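PDB 4BLG: latency-associated nuclear antigen from Murid herpesvirus 4, which probably binds DNA through this C-terminal domain, which forms a two-subunit assembly and belongs to the LANA DNA-binding family. Local coordinates for residues Pro67-Pro72 against Thr83-Ser88. Sequence-based numbering, arbitrary orientation.
Sequences PVSCLP and TYYLLS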
ATOM      1  N   PRO A  67       2.078   4.889   8.015  1.00 29.09           N
ATOM      2  CA  PRO A  67       3.381   4.643   8.638  1.00 20.73           C
ATOM      3  C   PRO A  67       4.250   3.814   7.710  1.00 25.00           C
ATOM      4  O   PRO A  67       3.771   3.336   6.667  1.00 28.43           O
ATOM      5  CB  PRO A  67       3.038   3.865   9.909  1.00 23.58           C
ATOM      6  CG  PRO A  67       1.601   3.490   9.796  1.00 24.16           C
ATOM      7  CD  PRO A  67       0.958   4.435   8.850  1.00 26.13           C
ATOM      8  N   VAL A  68       5.520   3.669   8.068  1.00 23.03           N
ATOM      9  CA  VAL A  68       6.438   2.862   7.284  1.00 22.22           C
ATOM     10  C   VAL A  68       6.149   1.386   7.568  1.00 23.40           C
ATOM     11  O   VAL A  68       6.015   1.001   8.723  1.00 26.70           O
ATOM     12  CB  VAL A  68       7.897   3.172   7.649  1.00 20.10           C
ATOM     13  CG1 VAL A  68       8.846   2.324   6.830  1.00 24.80           C
ATOM     14  CG2 VAL A  68       8.204   4.666   7.454  1.00 30.72           C
ATOM     15  N   SER A  69       6.039   0.579   6.515  1.00 23.25           N
ATOM     16  CA  SER A  69       5.981  -0.878   6.658  1.00 21.38           C
ATOM     17  C   SER A  69       7.035  -1.553   5.761  1.00 33.50           C
ATOM     18  O   SER A  69       7.961  -0.894   5.278  1.00 26.07           O
ATOM     19  CB  SER A  69       4.582  -1.401   6.342  1.00 19.57           C
ATOM     20  OG  SER A  69       4.451  -2.758   6.718  1.00 30.92           O
ATOM     21  N   CYS A  70       6.911  -2.865   5.575  1.00 32.63           N
ATOM     22  CA  CYS A  70       7.884  -3.639   4.797  1.00 27.77           C
ATOM     23  C   CYS A  70       7.211  -4.298   3.607  1.00 30.02           C
ATOM     24  O   CYS A  70       6.067  -4.738   3.702  1.00 26.02           O
ATOM     25  CB  CYS A  70       8.506  -4.754   5.652  1.00 25.34           C
ATOM     26  SG  CYS A  70       9.210  -4.224   7.213  1.00 48.08           S
ATOM     27  N   LEU A  71       7.925  -4.390   2.493  1.00 22.34           N
ATOM     28  CA  LEU A  71       7.457  -5.206   1.385  1.00 28.79           C
ATOM     29  C   LEU A  71       7.851  -6.665   1.626  1.00 34.44           C
ATOM     30  O   LEU A  71       8.860  -6.949   2.264  1.00 27.33           O
ATOM     31  CB  LEU A  71       8.034  -4.720   0.062  1.00 36.69           C
ATOM     32  CG  LEU A  71       7.597  -3.319  -0.362  1.00 32.76           C
ATOM     33  CD1 LEU A  71       8.347  -2.885  -1.617  1.00 34.23           C
ATOM     34  CD2 LEU A  71       6.098  -3.268  -0.587  1.00 23.40           C
ATOM     35  N   PRO A  72       7.048  -7.603   1.122  1.00 30.26           N
ATOM     36  CA  PRO A  72       7.458  -8.998   1.292  1.00 28.29           C
ATOM     37  C   PRO A  72       8.622  -9.348   0.374  1.00 34.12           C
ATOM     38  O   PRO A  72       8.728  -8.807  -0.725  1.00 36.21           O
ATOM     39  CB  PRO A  72       6.212  -9.781   0.888  1.00 33.22           C
ATOM     40  CG  PRO A  72       5.492  -8.893  -0.055  1.00 34.62           C
ATOM     41  CD  PRO A  72       5.794  -7.475   0.364  1.00 32.50           C
ATOM     42  N   THR A  83      12.968  -4.314   1.831  1.00 36.10           N
ATOM     43  CA  THR A  83      12.639  -3.039   1.231  1.00 22.07           C
ATOM     44  C   THR A  83      11.431  -2.495   1.977  1.00 24.77           C
ATOM     45  O   THR A  83      10.401  -3.161   2.077  1.00 25.96           O
ATOM     46  CB  THR A  83      12.343  -3.202  -0.255  1.00 23.37           C
ATOM     47  OG1 THR A  83      13.526  -3.666  -0.910  1.00 32.61           O
ATOM     48  CG2 THR A  83      11.898  -1.881  -0.873  1.00 31.70           C
ATOM     49  N   TYR A  84      11.592  -1.317   2.562  1.00 28.23           N
ATOM     50  CA  TYR A  84      10.503  -0.654   3.266  1.00 17.89           C
ATOM     51  C   TYR A  84       9.708   0.238   2.320  1.00 20.91           C
ATOM     52  O   TYR A  84      10.166   0.559   1.233  1.00 28.46           O
ATOM     53  CB  TYR A  84      11.050   0.150   4.430  1.00 21.15           C
ATOM     54  CG  TYR A  84      11.888  -0.671   5.384  1.00 21.00           C
ATOM     55  CD1 TYR A  84      13.248  -0.841   5.171  1.00 29.70           C
ATOM     56  CD2 TYR A  84      11.323  -1.274   6.489  1.00 31.69           C
ATOM     57  CE1 TYR A  84      14.019  -1.585   6.040  1.00 37.76           C
ATOM     58  CE2 TYR A  84      12.088  -2.024   7.363  1.00 27.94           C
ATOM     59  CZ  TYR A  84      13.432  -2.176   7.134  1.00 28.97           C
ATOM     60  OH  TYR A  84      14.188  -2.921   8.010  1.00 35.25           O
ATOM     61  N   TYR A  85       8.497   0.609   2.728  1.00 20.99           N
ATOM     62  CA  TYR A  85       7.639   1.446   1.897  1.00 20.37           C
ATOM     63  C   TYR A  85       6.656   2.220   2.740  1.00 18.62           C
ATOM     64  O   TYR A  85       6.451   1.919   3.901  1.00 25.51           O
ATOM     65  CB  TYR A  85       6.851   0.604   0.890  1.00 26.65           C
ATOM     66  CG  TYR A  85       5.588  -0.007   1.469  1.00 26.29           C
ATOM     67  CD1 TYR A  85       5.613  -1.249   2.095  1.00 25.20           C
ATOM     68  CD2 TYR A  85       4.368   0.658   1.385  1.00 24.74           C
ATOM     69  CE1 TYR A  85       4.455  -1.811   2.627  1.00 25.68           C
ATOM     70  CE2 TYR A  85       3.209   0.103   1.907  1.00 22.54           C
ATOM     71  CZ  TYR A  85       3.258  -1.128   2.528  1.00 29.67           C
ATOM     72  OH  TYR A  85       2.103  -1.676   3.046  1.00 31.03           O
ATOM     73  N   LEU A  86       6.050   3.229   2.134  1.00 21.85           N
ATOM     74  CA  LEU A  86       4.865   3.850   2.689  1.00 18.98           C
ATOM     75  C   LEU A  86       4.030   4.314   1.516  1.00 18.87           C
ATOM     76  O   LEU A  86       4.520   4.403   0.396  1.00 24.27           O
ATOM     77  CB  LEU A  86       5.204   5.017   3.622  1.00 23.33           C
ATOM     78  CG  LEU A  86       5.942   6.239   3.062  1.00 32.31           C
ATOM     79  CD1 LEU A  86       5.067   7.076   2.148  1.00 28.55           C
ATOM     80  CD2 LEU A  86       6.432   7.091   4.218  1.00 35.08           C
ATOM     81  N   LEU A  87       2.763   4.579   1.789  1.00 23.31           N
ATOM     82  CA  LEU A  87       1.823   5.039   0.787  1.00 31.19           C
ATOM     83  C   LEU A  87       1.384   6.444   1.133  1.00 25.27           C
ATOM     84  O   LEU A  87       1.083   6.731   2.286  1.00 32.24           O
ATOM     85  CB  LEU A  87       0.596   4.128   0.760  1.00 35.31           C
ATOM     86  CG  LEU A  87       0.810   2.730   0.190  1.00 33.72           C
ATOM     87  CD1 LEU A  87      -0.457   1.907   0.359  1.00 38.30           C
ATOM     88  CD2 LEU A  87       1.203   2.821  -1.269  1.00 32.71           C
ATOM     89  N   SER A  88       1.347   7.311   0.130  1.00 26.28           N
ATOM     90  CA  SER A  88       0.889   8.677   0.314  1.00 25.81           C
ATOM     91  C   SER A  88      -0.310   8.829  -0.574  1.00 27.35           C
ATOM     92  O   SER A  88      -0.178   8.835  -1.795  1.00 25.52           O
ATOM     93  CB  SER A  88       1.969   9.690  -0.087  1.00 30.63           C
ATOM     94  OG  SER A  88       3.170   9.489   0.633  1.00 24.45           O
TER
HETATM   95  O   HOH W   1       2.149  -3.246   5.301  1.00 32.38           O
HETATM   96  O   HOH W   2      11.375  -6.569   1.194  1.00 36.53           O
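Y85 and S69 form an antiparallel hydrogen-bonded pair, S69 N giving to Y85 O (3.0 Å) and Y85 N giving back to S69 O. Two residues further along, past the non-hydrogen-bonded pair C70-Y84, L71 N gives to T83 O at 2.8 Å and 172° at the hydrogen.

Packing is densest around the Y85 ring. A chi1 of 83° sets Y85 CG between the backbone N and the carbonyl carbon; the ring meets S69, C70 and L71. L71 CD2 touches Y85 CD1 at 3.4 Å, S69 CB comes within 3.7 Å of Y85 CE1, and C70 O lies at the ring's edge. Leucine's branched end suits this buried place, and serine is small enough to leave the ring room. Tyrosine adds a hydroxyl to its packing ring: Y85 OH shares a water with S69 OG and hydrogen-bonds Y85 of the second subunit.

The C70-Y84 face is looser and partly exposed. The polarisable sulfur C70 SG sits obliquely beside the aromatic ring, 3.6 Å from Y84 CE2. V68, also partly exposed, brings its apolar CG1 to Y84 CB. A second water donates to L71 O and accepts from T83 N.

In the LANA domain's antiparallel sheet, the contact joins edge strand 64-70 to strand 84-90, which strand 39-45 flanks; V68 and Y84 pack on helix 48-57, L71 on F89 of the second subunit.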